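Long-range contacts in luciferase-like monooxygenase (Streptomyces bottropensis, PDB 7BIP), which probably acts as a monooxygenase of the bacterial luciferase family, using molecular oxygen in the biosynthesis of the aromatic polyketide rishirilide: residues F8-P13 with H48-Y53; V43-H48 with R109-D114; A77-F82 with P113-A118; L195-N200 with M230-Y235. One frame throughout, in Å; residues are numbered along the deposited sequence.

Contact 1 of 4, residues F8-P13 with H48-Y53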
loop_
_atom_site.group_PDB
_atom_site.type_symbol
_atom_site.label_atom_id
_atom_site.label_comp_id
_atom_site.label_asym_id
_atom_site.label_seq_id
_atom_site.Cartn_x
_atom_site.Cartn_y
_atom_site.Cartn_z
ATOM N N PHE A 8 -2.123 16.297 3.321
ATOM C CA PHE A 8 -3.420 15.949 3.883
ATOM C C PHE A 8 -4.477 16.401 2.888
ATOM O O PHE A 8 -4.659 17.608 2.703
ATOM C CB PHE A 8 -3.596 16.663 5.220
ATOM C CG PHE A 8 -4.781 16.215 6.042
ATOM C CD1 PHE A 8 -4.611 15.888 7.380
ATOM C CD2 PHE A 8 -6.060 16.181 5.516
ATOM C CE1 PHE A 8 -5.686 15.494 8.161
ATOM C CE2 PHE A 8 -7.138 15.792 6.298
ATOM C CZ PHE A 8 -6.944 15.450 7.619
ATOM N N PRO A 9 -5.214 15.489 2.240
ATOM C CA PRO A 9 -6.231 15.926 1.270
ATOM C C PRO A 9 -7.503 16.404 1.963
ATOM O O PRO A 9 -8.061 15.717 2.820
ATOM C CB PRO A 9 -6.492 14.663 0.440
ATOM C CG PRO A 9 -6.193 13.547 1.370
ATOM C CD PRO A 9 -5.089 14.024 2.297
ATOM N N THR A 10 -7.956 17.600 1.594
ATOM C CA THR A 10 -9.253 18.128 2.012
ATOM C C THR A 10 -9.933 18.548 0.718
ATOM O O THR A 10 -9.920 19.721 0.340
ATOM C CB THR A 10 -9.117 19.286 3.008
ATOM O OG1 THR A 10 -8.166 20.238 2.514
ATOM C CG2 THR A 10 -8.634 18.772 4.326
ATOM N N VAL A 11 -10.503 17.567 0.022
ATOM C CA VAL A 11 -10.944 17.759 -1.351
ATOM C C VAL A 11 -11.897 16.629 -1.698
ATOM O O VAL A 11 -11.758 15.506 -1.205
ATOM C CB VAL A 11 -9.733 17.804 -2.318
ATOM C CG1 VAL A 11 -8.954 16.487 -2.259
ATOM C CG2 VAL A 11 -10.193 18.116 -3.728
ATOM N N GLY A 12 -12.882 16.936 -2.537
ATOM C CA GLY A 12 -13.791 15.939 -3.045
ATOM C C GLY A 12 -13.838 15.983 -4.555
ATOM O O GLY A 12 -13.279 16.886 -5.182
ATOM N N PRO A 13 -14.516 15.010 -5.166
ATOM C CA PRO A 13 -14.427 14.861 -6.630
ATOM C C PRO A 13 -14.950 16.054 -7.409
ATOM O O PRO A 13 -14.529 16.260 -8.554
ATOM C CB PRO A 13 -15.250 13.596 -6.918
ATOM C CG PRO A 13 -15.941 13.237 -5.644
ATOM C CD PRO A 13 -15.191 13.876 -4.519
ATOM N N HIS A 48 -14.962 10.917 3.824
ATOM C CA HIS A 48 -15.315 12.327 3.766
ATOM C C HIS A 48 -14.256 13.092 2.989
ATOM O O HIS A 48 -13.112 12.650 2.875
ATOM C CB HIS A 48 -15.448 12.915 5.173
ATOM C CG HIS A 48 -16.537 12.287 5.985
ATOM N ND1 HIS A 48 -17.871 12.560 5.773
ATOM C CD2 HIS A 48 -16.490 11.398 7.005
ATOM C CE1 HIS A 48 -18.601 11.864 6.629
ATOM N NE2 HIS A 48 -17.787 11.153 7.388
ATOM N N GLU A 49 -14.643 14.259 2.469
ATOM C CA GLU A 49 -13.656 15.118 1.821
ATOM C C GLU A 49 -12.500 15.445 2.759
ATOM O O GLU A 49 -11.363 15.635 2.300
ATOM C CB GLU A 49 -14.328 16.394 1.310
ATOM C CG GLU A 49 -15.249 16.141 0.135
ATOM C CD GLU A 49 -16.495 17.004 0.156
ATOM O OE1 GLU A 49 -16.373 18.243 0.292
ATOM O OE2 GLU A 49 -17.603 16.436 0.045
ATOM N N TYR A 50 -12.760 15.505 4.066
ATOM C CA TYR A 50 -11.701 15.638 5.060
ATOM C C TYR A 50 -10.872 14.358 5.158
ATOM O O TYR A 50 -11.216 13.437 5.908
ATOM C CB TYR A 50 -12.303 16.000 6.427
ATOM C CG TYR A 50 -11.294 16.261 7.525
ATOM C CD1 TYR A 50 -10.608 17.468 7.602
ATOM C CD2 TYR A 50 -11.032 15.294 8.492
ATOM C CE1 TYR A 50 -9.689 17.703 8.619
ATOM C CE2 TYR A 50 -10.120 15.518 9.507
ATOM C CZ TYR A 50 -9.453 16.721 9.568
ATOM O OH TYR A 50 -8.544 16.931 10.578
ATOM N N GLY A 51 -9.787 14.281 4.388
ATOM C CA GLY A 51 -8.845 13.184 4.478
ATOM C C GLY A 51 -9.166 11.968 3.636
ATOM O O GLY A 51 -8.300 11.094 3.492
ATOM N N GLY A 52 -10.372 11.882 3.067
ATOM C CA GLY A 52 -10.876 10.611 2.555
ATOM C C GLY A 52 -10.227 10.113 1.278
ATOM O O GLY A 52 -10.375 8.927 0.955
ATOM N N TYR A 53 -9.534 10.981 0.532
ATOM C CA TYR A 53 -8.705 10.494 -0.570
ATOM C C TYR A 53 -7.549 9.641 -0.085
ATOM O O TYR A 53 -6.870 9.025 -0.913
ATOM C CB TYR A 53 -8.130 11.641 -1.399
ATOM C CG TYR A 53 -9.064 12.220 -2.435
ATOM C CD1 TYR A 53 -10.446 12.026 -2.352
ATOM C CD2 TYR A 53 -8.579 12.976 -3.490
ATOM C CE1 TYR A 53 -11.303 12.568 -3.297
ATOM C CE2 TYR A 53 -9.438 13.521 -4.445
ATOM C CZ TYR A 53 -10.797 13.321 -4.338
ATOM O OH TYR A 53 -11.651 13.862 -5.280
HETATM O O HOH W 1 -10.034 13.968 0.527
#
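Phe8 and Tyr50 both hold CG anti to the backbone N (chi1 -170° and -176°), and this brings their rings together although Tyr50 sets out from its backbone away from residues 8-13. The tip of Phe8, CZ, comes over one face of the phenol, 3.4 Å from Tyr50 CZ, with the ring planes crossing obliquely. Thr10 CG2 lies alongside the same phenol. At the other end Tyr53, its CG beside the backbone N (chi1 -82°), runs under Val11: CG1, in the crowded position between N and carbonyl carbon, makes a CH-pi contact 4.0 Å from the Tyr53 ring centroid. The hydroxyl end passes Gly12 and Pro13 to hydrogen-bond Lys16 O. Both segments are loops that follow parallel neighbouring strands, 2-6 and 39-42, at their C-terminal ends, the side on which TIM-barrel enzymes carry their active sites. Between the backbones Gly51 N gives a hydrogen bond of 2.7 Å to Pro9 O, nearly along the C=O axis, and Val11 N one of 3.1 Å to Glu49 O from above the carbonyl plane. A water lies 2.8 Å from Glu49 O and within donating distance of Val11 O as well, and accepts from Tyr53 N, 3.0 Å away. Gly12 leaves room for Glu49 CG, 3.5 Å from Gly12 CA, while the Glu49 carboxylate forms a salt bridge with Arg253.

Contact 2 of 4, residues V43-H48 with R109-D114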
loop_
_atom_site.group_PDB
_atom_site.type_symbol
_atom_site.label_atom_id
_atom_site.label_comp_id
_atom_site.label_asym_id
_atom_site.label_seq_id
_atom_site.Cartn_x
_atom_site.Cartn_y
_atom_site.Cartn_z
ATOM N N VAL A 43 -1.791 11.014 5.623
ATOM C CA VAL A 43 -2.740 10.708 6.686
ATOM C C VAL A 43 -3.574 9.479 6.319
ATOM O O VAL A 43 -3.492 8.949 5.213
ATOM C CB VAL A 43 -3.661 11.905 6.970
ATOM C CG1 VAL A 43 -2.829 13.166 7.101
ATOM C CG2 VAL A 43 -4.676 12.046 5.843
ATOM N N GLU A 44 -4.388 9.029 7.279
ATOM C CA GLU A 44 -5.371 7.965 7.058
ATOM C C GLU A 44 -6.744 8.476 7.473
ATOM O O GLU A 44 -6.947 8.827 8.642
ATOM C CB GLU A 44 -5.035 6.699 7.855
ATOM C CG GLU A 44 -6.028 5.553 7.611
ATOM C CD GLU A 44 -5.671 4.282 8.358
ATOM O OE1 GLU A 44 -4.553 4.211 8.912
ATOM O OE2 GLU A 44 -6.513 3.351 8.399
ATOM N N HIS A 45 -7.686 8.501 6.527
ATOM C CA HIS A 45 -9.070 8.880 6.815
ATOM C C HIS A 45 -9.996 8.228 5.796
ATOM O O HIS A 45 -9.580 7.885 4.688
ATOM C CB HIS A 45 -9.276 10.392 6.776
ATOM C CG HIS A 45 -9.011 11.064 8.080
ATOM N ND1 HIS A 45 -9.670 10.719 9.240
ATOM C CD2 HIS A 45 -8.137 12.040 8.417
ATOM C CE1 HIS A 45 -9.227 11.467 10.234
ATOM N NE2 HIS A 45 -8.290 12.271 9.764
ATOM N N TYR A 46 -11.276 8.092 6.171
ATOM C CA TYR A 46 -12.258 7.401 5.338
ATOM C C TYR A 46 -13.504 8.247 5.102
ATOM O O TYR A 46 -13.989 8.925 6.016
ATOM C CB TYR A 46 -12.682 6.066 5.970
ATOM C CG TYR A 46 -11.527 5.143 6.241
ATOM C CD1 TYR A 46 -11.179 4.144 5.337
ATOM C CD2 TYR A 46 -10.770 5.277 7.399
ATOM C CE1 TYR A 46 -10.100 3.292 5.592
ATOM C CE2 TYR A 46 -9.705 4.438 7.665
ATOM C CZ TYR A 46 -9.373 3.451 6.758
ATOM O OH TYR A 46 -8.306 2.623 7.035
ATOM N N PHE A 47 -14.004 8.201 3.861
ATOM C CA PHE A 47 -15.380 8.528 3.457
ATOM C C PHE A 47 -15.676 9.998 3.185
ATOM O O PHE A 47 -16.587 10.301 2.410
ATOM C CB PHE A 47 -16.415 8.055 4.489
ATOM C CG PHE A 47 -16.234 6.647 4.943
ATOM C CD1 PHE A 47 -15.934 5.635 4.045
ATOM C CD2 PHE A 47 -16.364 6.338 6.282
ATOM C CE1 PHE A 47 -15.759 4.343 4.478
ATOM C CE2 PHE A 47 -16.205 5.051 6.719
ATOM C CZ PHE A 47 -15.898 4.044 5.817
ATOM N N HIS A 48 -14.962 10.917 3.824
ATOM C CA HIS A 48 -15.315 12.327 3.766
ATOM C C HIS A 48 -14.256 13.092 2.989
ATOM O O HIS A 48 -13.112 12.650 2.875
ATOM C CB HIS A 48 -15.448 12.915 5.173
ATOM C CG HIS A 48 -16.537 12.287 5.985
ATOM N ND1 HIS A 48 -17.871 12.560 5.773
ATOM C CD2 HIS A 48 -16.490 11.398 7.005
ATOM C CE1 HIS A 48 -18.601 11.864 6.629
ATOM N NE2 HIS A 48 -17.787 11.153 7.388
ATOM N N ARG A 109 -4.964 8.050 17.054
ATOM C CA ARG A 109 -6.311 7.675 17.460
ATOM C C ARG A 109 -7.315 8.174 16.432
ATOM O O ARG A 109 -7.150 9.248 15.845
ATOM C CB ARG A 109 -6.657 8.254 18.835
ATOM C CG ARG A 109 -5.657 7.943 19.931
ATOM C CD ARG A 109 -5.925 6.601 20.584
ATOM N NE ARG A 109 -7.332 6.383 20.920
ATOM C CZ ARG A 109 -7.902 6.767 22.058
ATOM N NH1 ARG A 109 -9.189 6.521 22.270
ATOM N NH2 ARG A 109 -7.192 7.401 22.982
ATOM N N ALA A 110 -8.358 7.387 16.210
ATOM C CA ALA A 110 -9.416 7.857 15.338
ATOM C C ALA A 110 -10.376 8.745 16.125
ATOM O O ALA A 110 -10.493 8.651 17.349
ATOM C CB ALA A 110 -10.166 6.678 14.722
ATOM N N PHE A 111 -11.079 9.611 15.400
ATOM C CA PHE A 111 -12.088 10.433 16.054
ATOM C C PHE A 111 -13.326 10.719 15.214
ATOM O O PHE A 111 -14.304 11.224 15.772
ATOM C CB PHE A 111 -11.476 11.768 16.507
ATOM C CG PHE A 111 -11.082 12.675 15.376
ATOM C CD1 PHE A 111 -11.892 13.744 15.016
ATOM C CD2 PHE A 111 -9.899 12.468 14.684
ATOM C CE1 PHE A 111 -11.530 14.584 13.977
ATOM C CE2 PHE A 111 -9.530 13.308 13.640
ATOM C CZ PHE A 111 -10.347 14.364 13.286
ATOM N N LEU A 112 -13.335 10.420 13.920
ATOM C CA LEU A 112 -14.518 10.677 13.108
ATOM C C LEU A 112 -15.574 9.626 13.419
ATOM O O LEU A 112 -15.298 8.430 13.280
ATOM C CB LEU A 112 -14.175 10.662 11.626
ATOM C CG LEU A 112 -13.220 11.756 11.133
ATOM C CD1 LEU A 112 -12.980 11.634 9.630
ATOM C CD2 LEU A 112 -13.759 13.128 11.488
ATOM N N PRO A 113 -16.777 10.014 13.841
ATOM C CA PRO A 113 -17.768 8.998 14.238
ATOM C C PRO A 113 -18.154 8.048 13.115
ATOM O O PRO A 113 -18.340 6.851 13.366
ATOM C CB PRO A 113 -18.957 9.843 14.716
ATOM C CG PRO A 113 -18.334 11.144 15.143
ATOM C CD PRO A 113 -17.226 11.382 14.157
ATOM N N ASP A 114 -18.253 8.537 11.875
ATOM C CA ASP A 114 -18.618 7.648 10.775
ATOM C C ASP A 114 -17.569 6.570 10.532
ATOM O O ASP A 114 -17.907 5.480 10.055
ATOM C CB ASP A 114 -18.846 8.448 9.495
ATOM C CG ASP A 114 -20.081 9.321 9.571
ATOM O OD1 ASP A 114 -20.271 10.166 8.675
ATOM O OD2 ASP A 114 -20.856 9.164 10.536
#
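Glu44 opens the working part of residues 43-48 without reaching 109-114: its OE2 takes a very short hydrogen bond, 2.4 Å, from Tyr46 OH on the anti lone pair. His45, with CG beside the backbone N (chi1 -88°), swings its ring across to the other segment. There Leu112 CD1 lies 3.5 Å from His45 ND1, and Phe111 CE2 comes to the imidazole edge, 3.9 Å from His45 CE1, with the two ring planes almost perpendicular. The polar partner of His45 ND1 is Glu115, on the helix that starts just after Leu112, its N-cap residue. Phe47 points toward the helix start and brings the edge of its ring, at CE2, to within 3.8 Å of Asp114 O; Tyr46 CB sits over the centre of that ring. Last comes His48, whose NE2 donates to Asp114 OD1 at 3.0 Å. The carboxylate lies at the imidazole edge with the two planes only 28° apart, yet the N-H...O angle of 123° makes this a weak bond. Two imidazoles thus each meet a carboxylate from the first turn of helix 113-119; that of Glu115 may stabilise the ND1-H tautomer of His45 and could raise its tendency to be protonated, whereas the bent His48 bond would have a smaller effect.

Contact 3 of 4, residues A77-F82 with P113-A118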
loop_
_atom_site.group_PDB
_atom_site.type_symbol
_atom_site.label_atom_id
_atom_site.label_comp_id
_atom_site.label_asym_id
_atom_site.label_seq_id
_atom_site.Cartn_x
_atom_site.Cartn_y
_atom_site.Cartn_z
ATOM N N ALA A 77 -1.500 9.828 10.531
ATOM C CA ALA A 77 -0.923 8.669 11.216
ATOM C C ALA A 77 -1.726 7.426 10.852
ATOM O O ALA A 77 -2.910 7.548 10.515
ATOM C CB ALA A 77 -0.939 8.884 12.723
ATOM N N VAL A 78 -1.108 6.236 10.891
ATOM C CA VAL A 78 -1.902 5.027 10.709
ATOM C C VAL A 78 -2.838 4.868 11.903
ATOM O O VAL A 78 -2.550 5.323 13.024
ATOM C CB VAL A 78 -1.030 3.770 10.519
ATOM C CG1 VAL A 78 -0.211 3.874 9.228
ATOM C CG2 VAL A 78 -0.139 3.546 11.730
ATOM N N LEU A 79 -3.991 4.244 11.661
ATOM C CA LEU A 79 -5.008 4.074 12.699
ATOM C C LEU A 79 -5.104 2.605 13.093
ATOM O O LEU A 79 -5.867 1.838 12.488
ATOM C CB LEU A 79 -6.367 4.602 12.223
ATOM C CG LEU A 79 -6.395 6.068 11.759
ATOM C CD1 LEU A 79 -7.796 6.428 11.255
ATOM C CD2 LEU A 79 -5.979 7.009 12.887
ATOM N N PRO A 80 -4.365 2.159 14.111
ATOM C CA PRO A 80 -4.388 0.727 14.449
ATOM C C PRO A 80 -5.774 0.199 14.777
ATOM O O PRO A 80 -6.016 -1.001 14.582
ATOM C CB PRO A 80 -3.439 0.626 15.656
ATOM C CG PRO A 80 -3.168 2.024 16.090
ATOM C CD PRO A 80 -3.384 2.908 14.915
ATOM N N VAL A 81 -6.702 1.060 15.218
ATOM C CA VAL A 81 -8.040 0.599 15.586
ATOM C C VAL A 81 -8.766 -0.039 14.404
ATOM O O VAL A 81 -9.647 -0.890 14.599
ATOM C CB VAL A 81 -8.851 1.764 16.203
ATOM C CG1 VAL A 81 -9.167 2.852 15.174
ATOM C CG2 VAL A 81 -10.126 1.258 16.861
ATOM N N PHE A 82 -8.408 0.324 13.171
ATOM C CA PHE A 82 -9.181 -0.108 12.012
ATOM C C PHE A 82 -8.462 -1.149 11.178
ATOM O O PHE A 82 -8.879 -1.428 10.051
ATOM C CB PHE A 82 -9.545 1.085 11.125
ATOM C CG PHE A 82 -10.482 2.042 11.779
ATOM C CD1 PHE A 82 -11.498 1.577 12.596
ATOM C CD2 PHE A 82 -10.332 3.406 11.599
ATOM C CE1 PHE A 82 -12.359 2.466 13.220
ATOM C CE2 PHE A 82 -11.194 4.296 12.212
ATOM C CZ PHE A 82 -12.199 3.823 13.032
ATOM N N PRO A 113 -16.777 10.014 13.841
ATOM C CA PRO A 113 -17.768 8.998 14.238
ATOM C C PRO A 113 -18.154 8.048 13.115
ATOM O O PRO A 113 -18.340 6.851 13.366
ATOM C CB PRO A 113 -18.957 9.843 14.716
ATOM C CG PRO A 113 -18.334 11.144 15.143
ATOM C CD PRO A 113 -17.226 11.382 14.157
ATOM N N ASP A 114 -18.253 8.537 11.875
ATOM C CA ASP A 114 -18.618 7.648 10.775
ATOM C C ASP A 114 -17.569 6.570 10.532
ATOM O O ASP A 114 -17.907 5.480 10.055
ATOM C CB ASP A 114 -18.846 8.448 9.495
ATOM C CG ASP A 114 -20.081 9.321 9.571
ATOM O OD1 ASP A 114 -20.271 10.166 8.675
ATOM O OD2 ASP A 114 -20.856 9.164 10.536
ATOM N N GLU A 115 -16.292 6.855 10.808
ATOM C CA GLU A 115 -15.279 5.810 10.677
ATOM C C GLU A 115 -15.539 4.679 11.659
ATOM O O GLU A 115 -15.513 3.503 11.282
ATOM C CB GLU A 115 -13.873 6.388 10.864
ATOM C CG GLU A 115 -13.469 7.367 9.766
ATOM C CD GLU A 115 -12.135 8.057 10.017
ATOM O OE1 GLU A 115 -11.633 8.015 11.166
ATOM O OE2 GLU A 115 -11.607 8.671 9.061
ATOM N N PHE A 116 -15.817 5.009 12.927
ATOM C CA PHE A 116 -16.118 3.972 13.913
ATOM C C PHE A 116 -17.376 3.196 13.537
ATOM O O PHE A 116 -17.418 1.961 13.653
ATOM C CB PHE A 116 -16.292 4.596 15.305
ATOM C CG PHE A 116 -14.993 4.936 15.991
ATOM C CD1 PHE A 116 -14.314 3.978 16.733
ATOM C CD2 PHE A 116 -14.464 6.224 15.911
ATOM C CE1 PHE A 116 -13.117 4.292 17.371
ATOM C CE2 PHE A 116 -13.278 6.545 16.549
ATOM C CZ PHE A 116 -12.605 5.582 17.281
ATOM N N THR A 117 -18.421 3.904 13.108
ATOM C CA THR A 117 -19.682 3.235 12.810
ATOM C C THR A 117 -19.526 2.273 11.642
ATOM O O THR A 117 -20.014 1.135 11.689
ATOM C CB THR A 117 -20.768 4.264 12.499
ATOM O OG1 THR A 117 -20.950 5.131 13.624
ATOM C CG2 THR A 117 -22.075 3.549 12.204
ATOM N N ALA A 118 -18.831 2.707 10.590
ATOM C CA ALA A 118 -18.721 1.887 9.388
ATOM C C ALA A 118 -17.908 0.627 9.639
ATOM O O ALA A 118 -18.224 -0.441 9.103
ATOM C CB ALA A 118 -18.108 2.702 8.251
#
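Phe82 drives the edge of its ring into the face of Phe116, a T-shaped pair with centroids 5.4 Å apart and planes at 70°. The leading atom is Phe82 CZ, which sits over the centre of the Phe116 ring, 4.2 Å from Phe116 CG. Both side chains keep CG beside the backbone N; at Phe82 (chi1 -66°) this directs the ring straight at the helix, so that the same rim also meets the backbone, CZ lying 3.8 Å from Phe116 N. Glu115 crosses Phe82 at about a right angle, its CB 3.7 Å from Phe82 CE2, and its extended chain carries OE1 past the ring toward Leu79 CD1, 4.2 Å away. Ring and carboxylate planes stand nearly perpendicular, and no hydrogen bond joins the segments; the acid is instead held through OE2 by His45 ND1 and Tyr46 N. Val81 works twice: CG1 covers the centre of one Phe82 face, and CG2 approaches Phe116 CE1 at 4.3 Å. The contact therefore packs residues 79-82, which include the short 3-10 turn just beyond barrel strand 72-78, against helix 113-119, which follows strand 103-107, the next parallel strand; Phe119 stacks on Phe82, and helix 126-142 touches Val81 and Phe116.

Contact 4 of 4, residues L195-N200 with M230-Y235. With EDO (1,2-ethanediol), chain I.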
loop_
_atom_site.group_PDB
_atom_site.type_symbol
_atom_site.label_atom_id
_atom_site.label_comp_id
_atom_site.label_asym_id
_atom_site.label_seq_id
_atom_site.Cartn_x
_atom_site.Cartn_y
_atom_site.Cartn_z
ATOM N N LEU A 195 2.213 16.079 18.273
ATOM C CA LEU A 195 1.344 17.018 18.963
ATOM C C LEU A 195 0.593 17.877 17.951
ATOM O O LEU A 195 0.934 17.925 16.766
ATOM C CB LEU A 195 2.150 17.903 19.926
ATOM C CG LEU A 195 3.052 17.185 20.936
ATOM C CD1 LEU A 195 3.601 18.176 21.962
ATOM C CD2 LEU A 195 2.299 16.075 21.634
ATOM N N VAL A 196 -0.431 18.574 18.442
ATOM C CA VAL A 196 -1.339 19.320 17.567
ATOM C C VAL A 196 -1.421 20.770 18.028
ATOM O O VAL A 196 -2.378 21.164 18.715
ATOM C CB VAL A 196 -2.724 18.659 17.518
ATOM C CG1 VAL A 196 -3.611 19.342 16.477
ATOM C CG2 VAL A 196 -2.569 17.174 17.189
ATOM N N PRO A 197 -0.440 21.601 17.674
ATOM C CA PRO A 197 -0.433 22.982 18.182
ATOM C C PRO A 197 -1.528 23.842 17.594
ATOM O O PRO A 197 -1.877 24.865 18.193
ATOM C CB PRO A 197 0.950 23.498 17.766
ATOM C CG PRO A 197 1.293 22.674 16.564
ATOM C CD PRO A 197 0.755 21.304 16.873
ATOM N N SER A 198 -2.082 23.462 16.447
ATOM C CA SER A 198 -3.050 24.311 15.769
ATOM C C SER A 198 -4.404 24.338 16.464
ATOM O O SER A 198 -5.231 25.194 16.133
ATOM C CB SER A 198 -3.206 23.855 14.319
ATOM O OG SER A 198 -3.789 22.568 14.250
ATOM N N ILE A 199 -4.647 23.445 17.422
ATOM C CA ILE A 199 -5.911 23.435 18.153
ATOM C C ILE A 199 -5.664 23.689 19.633
ATOM O O ILE A 199 -6.565 24.127 20.354
ATOM C CB ILE A 199 -6.664 22.108 17.943
ATOM C CG1 ILE A 199 -5.935 20.963 18.649
ATOM C CG2 ILE A 199 -6.824 21.814 16.460
ATOM C CD1 ILE A 199 -6.779 19.730 18.857
ATOM N N ASN A 200 -4.462 23.422 20.093
ATOM C CA ASN A 200 -4.228 23.537 21.523
ATOM C C ASN A 200 -3.540 24.854 21.864
ATOM O O ASN A 200 -2.790 25.399 21.049
ATOM C CB ASN A 200 -3.371 22.369 22.026
ATOM C CG ASN A 200 -4.119 21.048 22.012
ATOM O OD1 ASN A 200 -3.567 20.009 21.645
ATOM N ND2 ASN A 200 -5.384 21.083 22.416
ATOM N N MET A 230 5.018 17.959 14.760
ATOM C CA MET A 230 3.793 18.752 14.747
ATOM C C MET A 230 3.542 19.199 13.316
ATOM O O MET A 230 4.491 19.503 12.594
ATOM C CB MET A 230 3.880 19.991 15.651
ATOM C CG MET A 230 4.316 19.702 17.084
ATOM S SD MET A 230 4.268 21.202 18.072
ATOM C CE MET A 230 5.538 20.850 19.287
ATOM N N SER A 231 2.275 19.250 12.912
ATOM C CA SER A 231 1.906 19.707 11.574
ATOM C C SER A 231 1.317 21.108 11.641
ATOM O O SER A 231 0.579 21.436 12.573
ATOM C CB SER A 231 0.908 18.762 10.901
ATOM O OG SER A 231 1.543 17.554 10.509
ATOM N N TYR A 232 1.655 21.933 10.646
ATOM C CA TYR A 232 1.118 23.285 10.527
ATOM C C TYR A 232 0.675 23.516 9.094
ATOM O O TYR A 232 1.433 23.226 8.168
ATOM C CB TYR A 232 2.164 24.346 10.868
ATOM C CG TYR A 232 2.555 24.484 12.321
ATOM C CD1 TYR A 232 1.883 25.362 13.164
ATOM C CD2 TYR A 232 3.636 23.777 12.830
ATOM C CE1 TYR A 232 2.264 25.512 14.491
ATOM C CE2 TYR A 232 4.018 23.914 14.151
ATOM C CZ TYR A 232 3.335 24.786 14.969
ATOM O OH TYR A 232 3.718 24.911 16.274
ATOM N N ASN A 233 -0.518 24.079 8.908
ATOM C CA ASN A 233 -0.892 24.560 7.582
ATOM C C ASN A 233 0.096 25.628 7.126
ATOM O O ASN A 233 0.506 26.494 7.904
ATOM C CB ASN A 233 -2.317 25.107 7.593
ATOM C CG ASN A 233 -3.345 24.019 7.806
ATOM O OD1 ASN A 233 -3.134 22.871 7.414
ATOM N ND2 ASN A 233 -4.461 24.367 8.440
ATOM N N CYS A 234 0.520 25.541 5.865
ATOM C CA CYS A 234 1.607 26.402 5.419
ATOM C C CYS A 234 1.313 26.917 4.022
ATOM O O CYS A 234 1.022 26.130 3.114
ATOM C CB CYS A 234 2.944 25.643 5.450
ATOM S SG CYS A 234 4.321 26.635 4.895
ATOM N N TYR A 235 1.388 28.236 3.856
ATOM C CA TYR A 235 1.215 28.859 2.547
ATOM C C TYR A 235 2.117 30.079 2.497
ATOM O O TYR A 235 2.004 30.962 3.356
ATOM C CB TYR A 235 -0.258 29.248 2.309
ATOM C CG TYR A 235 -0.543 29.676 0.889
ATOM C CD1 TYR A 235 -1.188 28.823 0.010
ATOM C CD2 TYR A 235 -0.155 30.922 0.424
ATOM C CE1 TYR A 235 -1.446 29.209 -1.298
ATOM C CE2 TYR A 235 -0.398 31.313 -0.867
ATOM C CZ TYR A 235 -1.044 30.449 -1.727
ATOM O OH TYR A 235 -1.299 30.824 -3.027
HETATM C C1 EDO I . -6.272 19.891 8.862
HETATM O O1 EDO I . -6.068 19.959 7.448
HETATM C C2 EDO I . -4.990 19.402 9.524
HETATM O O2 EDO I . -4.107 20.511 9.734
HETATM O O HOH W 2 0.095 17.967 14.314
HETATM O O HOH W 3 -1.380 21.033 14.494
#
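Leu195 O is gripped twice: a water donates to it at 2.6 Å, and Met230 CA makes a CA-H...O contact with it at 3.6 Å. The same water accepts from Ser231 N, 2.9 Å away. On the other side of that residue, Ser231 O accepts from a second water, 2.8 Å off, which accepts a hydrogen bond from Ser198 N; Ser231 OG is hydrogen-bonded to Asn6. No direct hydrogen bond joins the two segments, and the waters bridge their backbones instead, consistent with residues 195-200 diverging from the strand. The dry side of the contact is made by Pro197. Its CD packs 3.6 Å from Met230 CB, and its CG lies 3.3 Å from Tyr232 CZ, approaching the phenol obliquely near its hydroxyl end. Met230 and Tyr232 both place CG beside the backbone N, and the extended Met230 chain brings SD alongside the proline, 3.6 Å from Pro197 CG. Farther along, Asn233 OD1 receives a weak bond from a 1,2-ethanediol, probably left from crystallisation. Residues 195-200 turn from strand 192-195 toward helix 202-218, which leads back to strand 228-236, parallel to the first: a beta-alpha-beta crossover, the repeating unit of the TIM barrel expected of the luciferase-like family.

How the contacts relate
From the N terminus, contact 1 closes the first loop, joining the segments that follow strands 2-6 and 39-42 round helix 18-35. Contact 2 opens before contact 1 has ended, at residues 43-48, so the two cross and share His48; it spans helices 57-67 and 85-98 to reach the start of helix 113-119. Contact 3 opens later, at 77-82, and ends with contact 2 on that helix, sharing Pro113 and Asp114. Their centres lie about 5 Å apart, and Glu44 and Glu115 link them. Contact 4 stands in series with all three, nearest atoms about 7 Å or more away, tying the loop that leaves strand 192-195 to strand 228-236 in the same parallel barrel sheet.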